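Long-range contacts in azurocidin (PDB 1A7S), which binds heparin, kills many Gram-negative bacteria and attracts monocytes and fibroblasts after its release from neutrophil granules: residues L108-V117 / P178-H186; Q153-T161 / P200-F209. All coordinates share one frame; numbering follows the deposited sequence.

Contact 1: residues L108-V117 / P178-H186. With NAG (2-acetamido-2-deoxy-beta-D-glucopyranose), chain C; EOH (ethanol), chain G.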
ATOM      1  N   LEU A 108       0.682   9.065  -6.186  1.00  6.80           N
ATOM      2  CA  LEU A 108       0.854   9.435  -4.785  1.00  6.87           C
ATOM      3  C   LEU A 108       2.326   9.862  -4.568  1.00  6.61           C
ATOM      4  O   LEU A 108       3.216   9.070  -4.824  1.00  7.61           O
ATOM      5  CB  LEU A 108       0.595   8.196  -3.908  1.00  7.28           C
ATOM      6  CG  LEU A 108       0.720   8.392  -2.400  1.00  7.75           C
ATOM      7  CD1 LEU A 108      -0.234   9.433  -1.891  1.00  9.96           C
ATOM      8  CD2 LEU A 108       0.476   7.069  -1.688  1.00  8.82           C
ATOM      9  N   PRO A 109       2.553  11.079  -4.099  1.00  7.03           N
ATOM     10  CA  PRO A 109       3.929  11.551  -3.894  1.00  7.52           C
ATOM     11  C   PRO A 109       4.591  10.939  -2.674  1.00  6.36           C
ATOM     12  O   PRO A 109       3.933  10.485  -1.735  1.00  6.98           O
ATOM     13  CB  PRO A 109       3.755  13.086  -3.674  1.00  9.01           C
ATOM     14  CG  PRO A 109       2.350  13.303  -3.367  1.00 16.24           C
ATOM     15  CD  PRO A 109       1.562  12.151  -3.908  1.00  8.78           C
ATOM     16  N   LEU A 110       5.914  10.940  -2.718  1.00  6.97           N
ATOM     17  CA  LEU A 110       6.750  10.303  -1.721  1.00  7.01           C
ATOM     18  C   LEU A 110       7.456  11.324  -0.845  1.00  6.96           C
ATOM     19  O   LEU A 110       7.784  12.410  -1.289  1.00  7.61           O
ATOM     20  CB  LEU A 110       7.844   9.467  -2.425  1.00  8.24           C
ATOM     21  CG  LEU A 110       7.375   8.385  -3.376  1.00  8.57           C
ATOM     22  CD1 LEU A 110       8.549   7.827  -4.173  1.00 13.59           C
ATOM     23  CD2 LEU A 110       6.736   7.223  -2.571  1.00 13.63           C
ATOM     24  N   PRO A 111       7.802  10.902   0.381  1.00  6.93           N
ATOM     25  CA  PRO A 111       8.682  11.696   1.202  1.00  7.29           C
ATOM     26  C   PRO A 111      10.094  11.688   0.618  1.00  6.63           C
ATOM     27  O   PRO A 111      10.526  10.743  -0.034  1.00  7.16           O
ATOM     28  CB  PRO A 111       8.638  10.972   2.543  1.00  8.90           C
ATOM     29  CG  PRO A 111       8.341   9.536   2.227  1.00 11.75           C
ATOM     30  CD  PRO A 111       7.506   9.570   0.989  1.00  9.15           C
ATOM     31  N   LEU A 112      10.847  12.734   0.965  1.00  7.35           N
ATOM     32  CA  LEU A 112      12.267  12.780   0.678  1.00  7.85           C
ATOM     33  C   LEU A 112      13.034  11.825   1.599  1.00  8.11           C
ATOM     34  O   LEU A 112      12.542  11.455   2.691  1.00  8.41           O
ATOM     35  CB  LEU A 112      12.823  14.218   0.860  1.00  8.07           C
ATOM     36  CG  LEU A 112      12.299  15.256  -0.112  1.00  8.22           C
ATOM     37  CD1 LEU A 112      12.673  16.633   0.340  1.00  9.71           C
ATOM     38  CD2 LEU A 112      12.814  15.025  -1.533  1.00  8.92           C
ATOM     39  N   GLN A 113      14.189  11.382   1.155  1.00  7.90           N
ATOM     40  CA  GLN A 113      15.023  10.489   1.904  1.00  7.51           C
ATOM     41  C   GLN A 113      15.195  10.974   3.319  1.00  7.96           C
ATOM     42  O   GLN A 113      15.553  12.162   3.567  1.00  9.37           O
ATOM     43  CB  GLN A 113      16.370  10.303   1.215  1.00  8.42           C
ATOM     44  CG  GLN A 113      17.367   9.399   1.896  1.00  8.83           C
ATOM     45  CD  GLN A 113      16.961   7.920   1.827  1.00  8.40           C
ATOM     46  OE1 GLN A 113      16.555   7.411   0.833  1.00  9.94           O
ATOM     47  NE2 GLN A 113      17.186   7.230   2.985  1.00  9.55           N
ATOM     48  N   ASN A 114      14.995  10.120   4.293  1.00  8.61           N
ATOM     49  CA  ASN A 114      15.189  10.371   5.692  1.00  9.29           C
ATOM     50  C   ASN A 114      14.186  11.328   6.320  1.00 10.96           C
ATOM     51  O   ASN A 114      14.287  11.683   7.476  1.00 15.40           O
ATOM     52  CB  ASN A 114      16.612  10.781   6.075  1.00 11.35           C
ATOM     53  CG  ASN A 114      17.646   9.749   5.816  1.00 11.55           C
ATOM     54  OD1 ASN A 114      17.345   8.548   5.632  1.00 11.66           O
ATOM     55  ND2 ASN A 114      18.912  10.155   5.746  1.00 12.97           N
ATOM     56  N   ALA A 115      13.123  11.679   5.615  1.00 10.09           N
ATOM     57  CA  ALA A 115      12.062  12.504   6.206  1.00 10.62           C
ATOM     58  C   ALA A 115      11.430  11.671   7.373  1.00 11.59           C
ATOM     59  O   ALA A 115      11.443  10.460   7.337  1.00 13.19           O
ATOM     60  CB  ALA A 115      10.960  12.829   5.218  1.00 11.31           C
ATOM     61  N   THR A 116      10.963  12.409   8.351  1.00 12.74           N
ATOM     62  CA  THR A 116      10.359  11.865   9.531  1.00 14.77           C
ATOM     63  C   THR A 116       8.910  12.277   9.666  1.00 13.93           C
ATOM     64  O   THR A 116       8.481  13.300   9.174  1.00 19.62           O
ATOM     65  CB  THR A 116      11.083  12.354  10.859  1.00 17.70           C
ATOM     66  OG1 THR A 116      11.154  13.765  10.858  1.00 22.58           O
ATOM     67  CG2 THR A 116      12.552  11.870  10.735  1.00 26.06           C
ATOM     68  N   VAL A 117       8.212  11.472  10.422  1.00 17.48           N
ATOM     69  CA  VAL A 117       6.835  11.704  10.814  1.00 21.29           C
ATOM     70  C   VAL A 117       6.748  11.437  12.314  1.00 23.17           C
ATOM     71  O   VAL A 117       7.011  10.332  12.791  1.00 25.28           O
ATOM     72  CB  VAL A 117       5.899  10.824  10.014  1.00 21.89           C
ATOM     73  CG1 VAL A 117       6.253   9.350  10.063  1.00 29.22           C
ATOM     74  CG2 VAL A 117       4.489  11.141  10.209  1.00 22.59           C
ATOM     75  N   PRO A 178      -0.815   1.966   1.009  1.00  6.89           N
ATOM     76  CA  PRO A 178      -0.006   3.028   1.579  1.00  6.86           C
ATOM     77  C   PRO A 178      -0.636   3.639   2.832  1.00  6.65           C
ATOM     78  O   PRO A 178      -1.833   3.773   2.988  1.00  8.11           O
ATOM     79  CB  PRO A 178       0.039   4.055   0.443  1.00  7.09           C
ATOM     80  CG  PRO A 178      -1.268   3.873  -0.281  1.00  7.24           C
ATOM     81  CD  PRO A 178      -1.490   2.375  -0.259  1.00  8.31           C
ATOM     82  N   LEU A 179       0.257   4.089   3.671  1.00  7.15           N
ATOM     83  CA  LEU A 179      -0.071   4.979   4.813  1.00  7.14           C
ATOM     84  C   LEU A 179       0.211   6.406   4.307  1.00  6.59           C
ATOM     85  O   LEU A 179       1.351   6.678   3.911  1.00  8.05           O
ATOM     86  CB  LEU A 179       0.865   4.655   6.010  1.00  7.53           C
ATOM     87  CG  LEU A 179       0.659   5.622   7.203  1.00  8.34           C
ATOM     88  CD1 LEU A 179      -0.671   5.344   7.866  1.00  8.71           C
ATOM     89  CD2 LEU A 179       1.811   5.455   8.196  1.00  9.07           C
ATOM     90  N   VAL A 180      -0.818   7.276   4.318  1.00  7.20           N
ATOM     91  CA  VAL A 180      -0.686   8.612   3.838  1.00  7.31           C
ATOM     92  C   VAL A 180      -0.747   9.590   5.016  1.00  7.54           C
ATOM     93  O   VAL A 180      -1.720   9.604   5.734  1.00  8.78           O
ATOM     94  CB  VAL A 180      -1.776   8.978   2.815  1.00  8.72           C
ATOM     95  CG1 VAL A 180      -1.611  10.380   2.371  1.00 10.53           C
ATOM     96  CG2 VAL A 180      -1.656   7.992   1.622  1.00 10.70           C
ATOM     97  N   CYS A 181       0.305  10.357   5.151  1.00  8.07           N
ATOM     98  CA  CYS A 181       0.380  11.382   6.202  1.00  8.58           C
ATOM     99  C   CYS A 181       0.848  12.663   5.511  1.00  9.41           C
ATOM    100  O   CYS A 181       1.829  12.637   4.787  1.00  9.70           O
ATOM    101  CB  CYS A 181       1.380  11.008   7.317  1.00 10.55           C
ATOM    102  SG  CYS A 181       1.359   9.337   7.916  1.00 10.06           S
ATOM    103  N   GLU A 182       0.158  13.778   5.751  1.00 11.19           N
ATOM    104  CA  GLU A 182       0.565  15.052   5.241  1.00 14.20           C
ATOM    105  C   GLU A 182       0.802  15.025   3.706  1.00 13.14           C
ATOM    106  O   GLU A 182       1.730  15.568   3.177  1.00 14.51           O
ATOM    107  CB  GLU A 182       1.834  15.579   5.933  1.00 19.19           C
ATOM    108  CG  GLU A 182       1.807  15.565   7.443  1.00 23.54           C
ATOM    109  CD  GLU A 182       3.040  15.912   8.225  1.00 27.17           C
ATOM    110  OE1 GLU A 182       4.194  15.522   7.959  1.00 30.11           O
ATOM    111  OE2 GLU A 182       2.803  16.526   9.275  1.00 33.28           O
ATOM    112  N   GLY A 183      -0.097  14.274   3.069  1.00 12.48           N
ATOM    113  CA  GLY A 183      -0.159  14.140   1.616  1.00 13.43           C
ATOM    114  C   GLY A 183       0.851  13.225   1.002  1.00 10.88           C
ATOM    115  O   GLY A 183       0.873  13.101  -0.234  1.00 13.01           O
ATOM    116  N   LEU A 184       1.683  12.542   1.789  1.00  8.63           N
ATOM    117  CA  LEU A 184       2.764  11.722   1.287  1.00  8.06           C
ATOM    118  C   LEU A 184       2.634  10.255   1.715  1.00  7.79           C
ATOM    119  O   LEU A 184       2.109   9.957   2.796  1.00  8.05           O
ATOM    120  CB  LEU A 184       4.108  12.224   1.794  1.00  8.01           C
ATOM    121  CG  LEU A 184       4.475  13.674   1.473  1.00  8.18           C
ATOM    122  CD1 LEU A 184       5.809  14.035   2.081  1.00 10.63           C
ATOM    123  CD2 LEU A 184       4.493  13.906  -0.039  1.00  9.80           C
ATOM    124  N   ALA A 185       3.201   9.384   0.890  1.00  7.91           N
ATOM    125  CA  ALA A 185       3.261   7.921   1.214  1.00  7.27           C
ATOM    126  C   ALA A 185       4.388   7.634   2.165  1.00  6.84           C
ATOM    127  O   ALA A 185       5.518   7.331   1.817  1.00  7.62           O
ATOM    128  CB  ALA A 185       3.484   7.158  -0.099  1.00  8.98           C
ATOM    129  N   HIS A 186       4.106   7.749   3.485  1.00  7.42           N
ATOM    130  CA  HIS A 186       5.140   7.511   4.508  1.00  6.89           C
ATOM    131  C   HIS A 186       5.236   6.060   4.878  1.00  7.09           C
ATOM    132  O   HIS A 186       6.237   5.687   5.493  1.00  7.10           O
ATOM    133  CB  HIS A 186       4.798   8.367   5.754  1.00  7.87           C
ATOM    134  CG  HIS A 186       5.355   9.735   5.704  1.00  9.08           C
ATOM    135  ND1 HIS A 186       6.700   9.940   5.865  1.00 11.10           N
ATOM    136  CD2 HIS A 186       4.758  10.940   5.395  1.00 11.08           C
ATOM    137  CE1 HIS A 186       6.898  11.277   5.749  1.00 13.54           C
ATOM    138  NE2 HIS A 186       5.741  11.864   5.461  1.00 13.81           N
TER
HETATM  139  C1  NAG C 401      19.970   9.260   5.569  1.00 13.79           C
HETATM  140  C2  NAG C 401      21.193   9.996   4.931  1.00 15.71           C
HETATM  141  C3  NAG C 401      22.305   8.927   4.743  1.00 17.70           C
HETATM  142  C4  NAG C 401      22.606   8.326   6.121  1.00 20.69           C
HETATM  143  C5  NAG C 401      21.292   7.656   6.664  1.00 21.37           C
HETATM  144  C6  NAG C 401      21.433   6.970   7.960  1.00 28.32           C
HETATM  145  C7  NAG C 401      20.701  11.662   3.175  1.00 17.48           C
HETATM  146  C8  NAG C 401      20.393  11.875   1.770  1.00 22.32           C
HETATM  147  N2  NAG C 401      20.801  10.367   3.572  1.00 15.00           N
HETATM  148  O3  NAG C 401      23.472   9.599   4.248  1.00 21.47           O
HETATM  149  O4  NAG C 401      23.588   7.294   5.929  1.00 25.59           O
HETATM  150  O5  NAG C 401      20.341   8.764   6.830  1.00 17.19           O
HETATM  151  O6  NAG C 401      21.837   7.857   8.973  1.00 38.39           O
HETATM  152  O7  NAG C 401      20.984  12.535   3.865  1.00 19.28           O
HETATM  153  C1  EOH G 419      -4.396   5.527   1.476  1.00 15.26           C
HETATM  154  C2  EOH G 419      -4.840   6.473   2.523  1.00 11.26           C
HETATM  155  O   EOH G 419      -4.245   4.105   1.835  1.00  9.49           O
HETATM  156  O   HOH W   1       6.309  14.988   9.000  1.00 37.72           O
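L108 sets its CD2 methyl between P178, on the first strand of the 178-186 hairpin, and A185, on the second: CD2 lies 3.4 Å from A185 CB, tighter than usual van der Waals contact, and 3.7 Å from P178 CB. The leucine takes CG anti to its N (chi1 180°), which carries both methyls toward the hairpin, where its tip meets that of V180. P109 and L184 cross at about a right angle, with L184 CD2 3.8 Å from P109 CB. The second methyl of L184, CD1, reaches P111 CA at 3.8 Å, so the fork of this leucine spans two prolines of the opposing segment. One backbone bond joins the segments, from A185 N to P109 O at 2.9 Å, with an N-H...O angle of 166°.

The fold here is that of a chymotrypsin-like serine protease homologue. The extended segment 108-117 follows strand 91-95 of one sheet and leads to strand 122-127 of the other, and it packs on a beta hairpin whose type I' turn runs from C181 to L184. L108 and P178 both also touch A29 of strand 23-32, in the closed barrel.

Beyond the turn, the H186 imidazole is held between P111 CG over one face and V117 CB over the opposite face, the latter offset toward the rim, while A115 CB lies near its plane at the edge. P111 CB approaches H186 CE1 at 3.7 Å. A185 O is buried against P111, CD being 3.1 Å from it, and has no partner in the model. Farther along, a water donates to T116 O at 2.8 Å; its approach to E182 OE1 is suspiciously short, which leaves a solvent link to the exposed turn doubtful.

Contact 2: residues Q153-T161 / P200-F209. With EOH (ethanol), chain M.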
ATOM      1  N   GLN A 153       7.320   1.974  20.675  1.00 27.05           N
ATOM      2  CA  GLN A 153       6.330   0.943  20.396  1.00 24.38           C
ATOM      3  C   GLN A 153       6.555   0.366  19.002  1.00 20.80           C
ATOM      4  O   GLN A 153       5.880  -0.511  18.499  1.00 23.57           O
ATOM      5  CB  GLN A 153       4.923   1.690  20.437  1.00 29.44           C
ATOM      6  CG  GLN A 153       4.740   2.182  21.899  1.00 32.91           C
ATOM      7  CD  GLN A 153       3.518   2.987  22.116  1.00 36.08           C
ATOM      8  OE1 GLN A 153       2.608   3.028  21.213  1.00 45.83           O
ATOM      9  NE2 GLN A 153       3.383   3.662  23.259  1.00 40.53           N
ATOM     10  N   CYS A 154       7.594   0.917  18.356  1.00 17.83           N
ATOM     11  CA  CYS A 154       7.832   0.531  16.947  1.00 15.55           C
ATOM     12  C   CYS A 154       9.297   0.046  16.842  1.00 14.82           C
ATOM     13  O   CYS A 154       9.913  -0.402  17.798  1.00 17.12           O
ATOM     14  CB  CYS A 154       7.585   1.746  16.086  1.00 13.77           C
ATOM     15  SG  CYS A 154       7.204   1.503  14.355  1.00 13.52           S
ATOM     16  N   ARG A 155       9.808   0.117  15.636  1.00 12.89           N
ATOM     17  CA  ARG A 155      11.216  -0.232  15.363  1.00 15.77           C
ATOM     18  C   ARG A 155      11.641   0.646  14.190  1.00 14.35           C
ATOM     19  O   ARG A 155      10.786   1.117  13.431  1.00 11.41           O
ATOM     20  CB  ARG A 155      11.236  -1.716  14.936  1.00 18.90           C
ATOM     21  CG  ARG A 155      10.433  -1.935  13.712  1.00 21.92           C
ATOM     22  CD  ARG A 155       9.855  -3.384  13.675  1.00 25.24           C
ATOM     23  NE  ARG A 155      10.733  -4.239  13.124  1.00 24.32           N
ATOM     24  CZ  ARG A 155      10.787  -5.303  12.359  1.00 19.36           C
ATOM     25  NH1 ARG A 155      10.073  -5.376  11.234  1.00 19.63           N
ATOM     26  NH2 ARG A 155      11.518  -6.350  12.686  1.00 20.30           N
ATOM     27  N   PRO A 156      12.920   0.959  14.086  1.00 15.96           N
ATOM     28  CA  PRO A 156      13.400   1.896  13.100  1.00 14.06           C
ATOM     29  C   PRO A 156      13.006   1.637  11.670  1.00 11.91           C
ATOM     30  O   PRO A 156      12.770   2.621  10.924  1.00 12.76           O
ATOM     31  CB  PRO A 156      14.898   1.969  13.303  1.00 16.73           C
ATOM     32  CG  PRO A 156      15.161   1.489  14.662  1.00 19.12           C
ATOM     33  CD  PRO A 156      14.030   0.520  15.016  1.00 18.50           C
ATOM     34  N   ASN A 157      12.893   0.392  11.239  1.00 11.16           N
ATOM     35  CA  ASN A 157      12.557   0.093   9.828  1.00 10.98           C
ATOM     36  C   ASN A 157      11.108   0.432   9.461  1.00  9.20           C
ATOM     37  O   ASN A 157      10.779   0.420   8.276  1.00  9.77           O
ATOM     38  CB  ASN A 157      12.727  -1.439   9.609  1.00 12.06           C
ATOM     39  CG  ASN A 157      12.964  -1.790   8.190  1.00 11.12           C
ATOM     40  OD1 ASN A 157      12.177  -2.528   7.572  1.00 13.89           O
ATOM     41  ND2 ASN A 157      14.033  -1.272   7.626  1.00 15.05           N
ATOM     42  N   ASN A 158      10.288   0.683  10.470  1.00  9.68           N
ATOM     43  CA  ASN A 158       8.868   0.858  10.304  1.00  9.53           C
ATOM     44  C   ASN A 158       8.382   2.201  10.787  1.00  9.29           C
ATOM     45  O   ASN A 158       9.046   2.873  11.591  1.00 10.96           O
ATOM     46  CB  ASN A 158       8.099  -0.237  11.067  1.00  9.37           C
ATOM     47  CG  ASN A 158       8.349  -1.613  10.434  1.00 10.31           C
ATOM     48  OD1 ASN A 158       7.672  -1.982   9.393  1.00 13.95           O
ATOM     49  ND2 ASN A 158       9.196  -2.360  10.950  1.00 11.18           N
ATOM     50  N   VAL A 159       7.202   2.576  10.346  1.00  9.51           N
ATOM     51  CA  VAL A 159       6.370   3.608  10.928  1.00 10.01           C
ATOM     52  C   VAL A 159       5.116   2.848  11.455  1.00  8.59           C
ATOM     53  O   VAL A 159       4.576   2.011  10.750  1.00  9.72           O
ATOM     54  CB  VAL A 159       5.875   4.641   9.872  1.00 12.40           C
ATOM     55  CG1 VAL A 159       4.897   5.623  10.542  1.00 15.95           C
ATOM     56  CG2 VAL A 159       7.028   5.388   9.288  1.00 14.12           C
ATOM     57  N   CYS A 160       4.825   3.032  12.729  1.00  9.46           N
ATOM     58  CA  CYS A 160       3.743   2.315  13.384  1.00  9.52           C
ATOM     59  C   CYS A 160       2.608   3.260  13.728  1.00  8.84           C
ATOM     60  O   CYS A 160       2.822   4.424  14.019  1.00 10.42           O
ATOM     61  CB  CYS A 160       4.214   1.631  14.647  1.00 10.06           C
ATOM     62  SG  CYS A 160       5.453   0.395  14.381  1.00 12.40           S
ATOM     63  N   THR A 161       1.373   2.684  13.656  1.00  9.24           N
ATOM     64  CA  THR A 161       0.195   3.475  13.921  1.00  9.54           C
ATOM     65  C   THR A 161      -0.774   2.758  14.805  1.00  9.13           C
ATOM     66  O   THR A 161      -0.738   1.528  14.962  1.00 10.03           O
ATOM     67  CB  THR A 161      -0.533   3.876  12.622  1.00  9.55           C
ATOM     68  OG1 THR A 161      -1.047   2.691  11.980  1.00 10.60           O
ATOM     69  CG2 THR A 161       0.377   4.553  11.651  1.00 11.15           C
ATOM     70  N   PRO A 200      -0.022  -2.122  17.532  1.00 12.40           N
ATOM     71  CA  PRO A 200       0.035  -1.175  16.435  1.00 10.90           C
ATOM     72  C   PRO A 200       0.053  -1.896  15.064  1.00  9.95           C
ATOM     73  O   PRO A 200       0.327  -3.063  14.982  1.00 11.32           O
ATOM     74  CB  PRO A 200       1.383  -0.492  16.667  1.00 15.19           C
ATOM     75  CG  PRO A 200       2.174  -1.422  17.430  1.00 20.25           C
ATOM     76  CD  PRO A 200       1.249  -2.301  18.213  1.00 17.03           C
ATOM     77  N   ASP A 201      -0.199  -1.124  14.040  1.00  9.64           N
ATOM     78  CA  ASP A 201       0.038  -1.572  12.650  1.00  8.46           C
ATOM     79  C   ASP A 201       1.479  -1.165  12.307  1.00  8.09           C
ATOM     80  O   ASP A 201       1.905  -0.061  12.636  1.00  9.60           O
ATOM     81  CB  ASP A 201      -0.935  -0.880  11.705  1.00  9.92           C
ATOM     82  CG  ASP A 201      -2.329  -1.508  11.775  1.00 11.11           C
ATOM     83  OD1 ASP A 201      -2.412  -2.661  12.261  1.00 13.87           O
ATOM     84  OD2 ASP A 201      -3.241  -0.874  11.196  1.00 11.88           O
ATOM     85  N   PHE A 202       2.167  -2.069  11.596  1.00  7.47           N
ATOM     86  CA  PHE A 202       3.506  -1.796  11.153  1.00  7.70           C
ATOM     87  C   PHE A 202       3.520  -1.570   9.634  1.00  7.55           C
ATOM     88  O   PHE A 202       3.135  -2.458   8.871  1.00  8.00           O
ATOM     89  CB  PHE A 202       4.427  -3.007  11.483  1.00  8.86           C
ATOM     90  CG  PHE A 202       4.718  -3.134  12.939  1.00 10.68           C
ATOM     91  CD1 PHE A 202       3.741  -3.587  13.809  1.00 14.51           C
ATOM     92  CD2 PHE A 202       5.943  -2.795  13.464  1.00 10.45           C
ATOM     93  CE1 PHE A 202       3.989  -3.785  15.128  1.00 17.42           C
ATOM     94  CE2 PHE A 202       6.224  -2.991  14.783  1.00 12.61           C
ATOM     95  CZ  PHE A 202       5.270  -3.451  15.642  1.00 15.72           C
ATOM     96  N   PHE A 203       4.058  -0.403   9.251  1.00  7.89           N
ATOM     97  CA  PHE A 203       4.227  -0.024   7.872  1.00  7.44           C
ATOM     98  C   PHE A 203       5.717   0.132   7.582  1.00  7.50           C
ATOM     99  O   PHE A 203       6.468   0.642   8.408  1.00  9.23           O
ATOM    100  CB  PHE A 203       3.547   1.363   7.617  1.00  8.00           C
ATOM    101  CG  PHE A 203       2.062   1.337   7.770  1.00  7.82           C
ATOM    102  CD1 PHE A 203       1.450   1.512   8.964  1.00  8.52           C
ATOM    103  CD2 PHE A 203       1.268   1.193   6.648  1.00  7.98           C
ATOM    104  CE1 PHE A 203       0.096   1.492   9.134  1.00 10.01           C
ATOM    105  CE2 PHE A 203      -0.114   1.202   6.759  1.00  9.62           C
ATOM    106  CZ  PHE A 203      -0.699   1.298   8.007  1.00  9.51           C
ATOM    107  N   THR A 204       6.158  -0.309   6.433  1.00  7.89           N
ATOM    108  CA  THR A 204       7.551  -0.044   6.019  1.00  7.81           C
ATOM    109  C   THR A 204       7.763   1.434   5.938  1.00  7.39           C
ATOM    110  O   THR A 204       6.911   2.153   5.394  1.00  8.03           O
ATOM    111  CB  THR A 204       7.752  -0.699   4.634  1.00  9.99           C
ATOM    112  OG1 THR A 204       7.342  -2.039   4.791  1.00 12.65           O
ATOM    113  CG2 THR A 204       9.223  -0.554   4.172  1.00 11.93           C
ATOM    114  N   ARG A 205       8.856   1.930   6.501  1.00  7.29           N
ATOM    115  CA  ARG A 205       9.156   3.346   6.526  1.00  7.67           C
ATOM    116  C   ARG A 205       9.710   3.790   5.174  1.00  7.11           C
ATOM    117  O   ARG A 205      10.890   3.677   4.902  1.00  8.58           O
ATOM    118  CB  ARG A 205      10.125   3.637   7.657  1.00  8.95           C
ATOM    119  CG  ARG A 205      10.365   5.150   7.854  1.00 11.08           C
ATOM    120  CD  ARG A 205      11.343   5.444   9.043  1.00 16.12           C
ATOM    121  NE  ARG A 205      10.628   5.196  10.313  1.00 15.76           N
ATOM    122  CZ  ARG A 205       9.994   6.110  11.035  1.00 15.97           C
ATOM    123  NH1 ARG A 205       9.775   7.342  10.517  1.00 21.56           N
ATOM    124  NH2 ARG A 205       9.519   5.828  12.207  1.00 18.20           N
ATOM    125  N   VAL A 206       8.845   4.305   4.340  1.00  7.32           N
ATOM    126  CA  VAL A 206       9.141   4.654   2.957  1.00  7.66           C
ATOM    127  C   VAL A 206      10.318   5.591   2.845  1.00  7.22           C
ATOM    128  O   VAL A 206      11.164   5.456   1.941  1.00  7.98           O
ATOM    129  CB  VAL A 206       7.926   5.177   2.227  1.00  7.30           C
ATOM    130  CG1 VAL A 206       8.259   5.670   0.814  1.00  8.20           C
ATOM    131  CG2 VAL A 206       6.847   4.110   2.090  1.00  8.17           C
ATOM    132  N   ALA A 207      10.399   6.566   3.727  1.00  7.56           N
ATOM    133  CA  ALA A 207      11.447   7.571   3.624  1.00  8.02           C
ATOM    134  C   ALA A 207      12.858   7.001   3.723  1.00  7.56           C
ATOM    135  O   ALA A 207      13.811   7.629   3.268  1.00  8.62           O
ATOM    136  CB  ALA A 207      11.254   8.666   4.644  1.00  8.74           C
ATOM    137  N   LEU A 208      12.997   5.822   4.299  1.00  8.07           N
ATOM    138  CA  LEU A 208      14.337   5.196   4.356  1.00  8.39           C
ATOM    139  C   LEU A 208      14.800   4.749   2.988  1.00  8.07           C
ATOM    140  O   LEU A 208      15.985   4.471   2.809  1.00 10.11           O
ATOM    141  CB  LEU A 208      14.305   3.988   5.277  1.00 10.42           C
ATOM    142  CG  LEU A 208      14.082   4.222   6.750  1.00 12.56           C
ATOM    143  CD1 LEU A 208      14.015   2.889   7.482  1.00 15.08           C
ATOM    144  CD2 LEU A 208      15.174   5.151   7.263  1.00 20.31           C
ATOM    145  N   PHE A 209      13.855   4.540   2.076  1.00  7.87           N
ATOM    146  CA  PHE A 209      14.105   3.886   0.769  1.00  8.39           C
ATOM    147  C   PHE A 209      13.962   4.857  -0.394  1.00  7.72           C
ATOM    148  O   PHE A 209      13.990   4.416  -1.542  1.00  8.02           O
ATOM    149  CB  PHE A 209      13.075   2.757   0.578  1.00  9.52           C
ATOM    150  CG  PHE A 209      13.214   1.663   1.604  1.00 11.57           C
ATOM    151  CD1 PHE A 209      14.036   0.604   1.311  1.00 18.48           C
ATOM    152  CD2 PHE A 209      12.518   1.691   2.768  1.00 11.44           C
ATOM    153  CE1 PHE A 209      14.292  -0.320   2.317  1.00 20.86           C
ATOM    154  CE2 PHE A 209      12.696   0.757   3.745  1.00 13.19           C
ATOM    155  CZ  PHE A 209      13.613  -0.253   3.527  1.00 18.25           C
TER
HETATM  156  C1  EOH M 425       4.098  -3.533  19.327  1.00 34.09           C
HETATM  157  C2  EOH M 425       4.760  -4.823  19.007  1.00 35.46           C
HETATM  158  O   EOH M 425       4.889  -2.483  19.882  1.00 25.64           O
HETATM  159  O   HOH W   2       9.777   3.694  14.243  1.00 23.49           O
HETATM  160  O   HOH W   3       9.712  -3.081   6.427  1.00 12.98           O
HETATM  161  O   HOH W   4      -3.404   1.525  12.850  1.00 10.97           O
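V159 and F203 form a hydrogen-bonded pair between antiparallel strands 158-161 and 201-205, neighbours in the second sheet of the chymotrypsin-like fold; the short strand axes approach to 4.3 Å at 150°. Reciprocal bonds, V159 N to F203 O at 2.8 Å and F203 N to V159 O, recur between T161 and D201. On the face bearing C160 and F202, packing is tight: C160 SG, in disulfide linkage with C154, lies over the F202 ring, 3.7 Å from its centroid and 27° off the normal. R155 CD meets the same ring obliquely. On the face bearing T161 and F203, T161 OG1 sits at the edge of the F203 ring, 3.3 Å from CE1. R205, its chain bent at chi3, packs closely too, its guanidinium laid across V159 with CG2 3.5 Å above the centre of the plane, while NE donates to N158 O at 3.1 Å from 63° out of the carbonyl plane.

The looser side is met by solvent. A water accepts from R205 NH2 and donates to R155 O, and an ethanol, probably from crystallisation, donates to Q153 O beside P200. Here the exposed L208 touches the 153-161 loop lightly, its CD1 3.7 Å from P156 O.

In the fold
After strand 5-6, which joins the seven-strand sheet, the chain runs through the closed barrel from strand 15-20 to strand 91-95 before entering 108-117, the first segment of contact 1. It then runs through strands 122-127 and 142-148 to 153-161, the first segment of contact 2. The hairpin 178-186 closes contact 1 over 61 residues, and 200-209 closes contact 2 over 39. The loops therefore cross rather than nest. Strands 184-192 and 201-205 are neighbours in one sheet, and the contact centres lie about 12 Å apart. The contacts also touch directly: N114 N lies 2.9 Å from A207 O, a probable hydrogen bond, and A185 O packs on V206. Together they join the interbarrel connection to the second sheet.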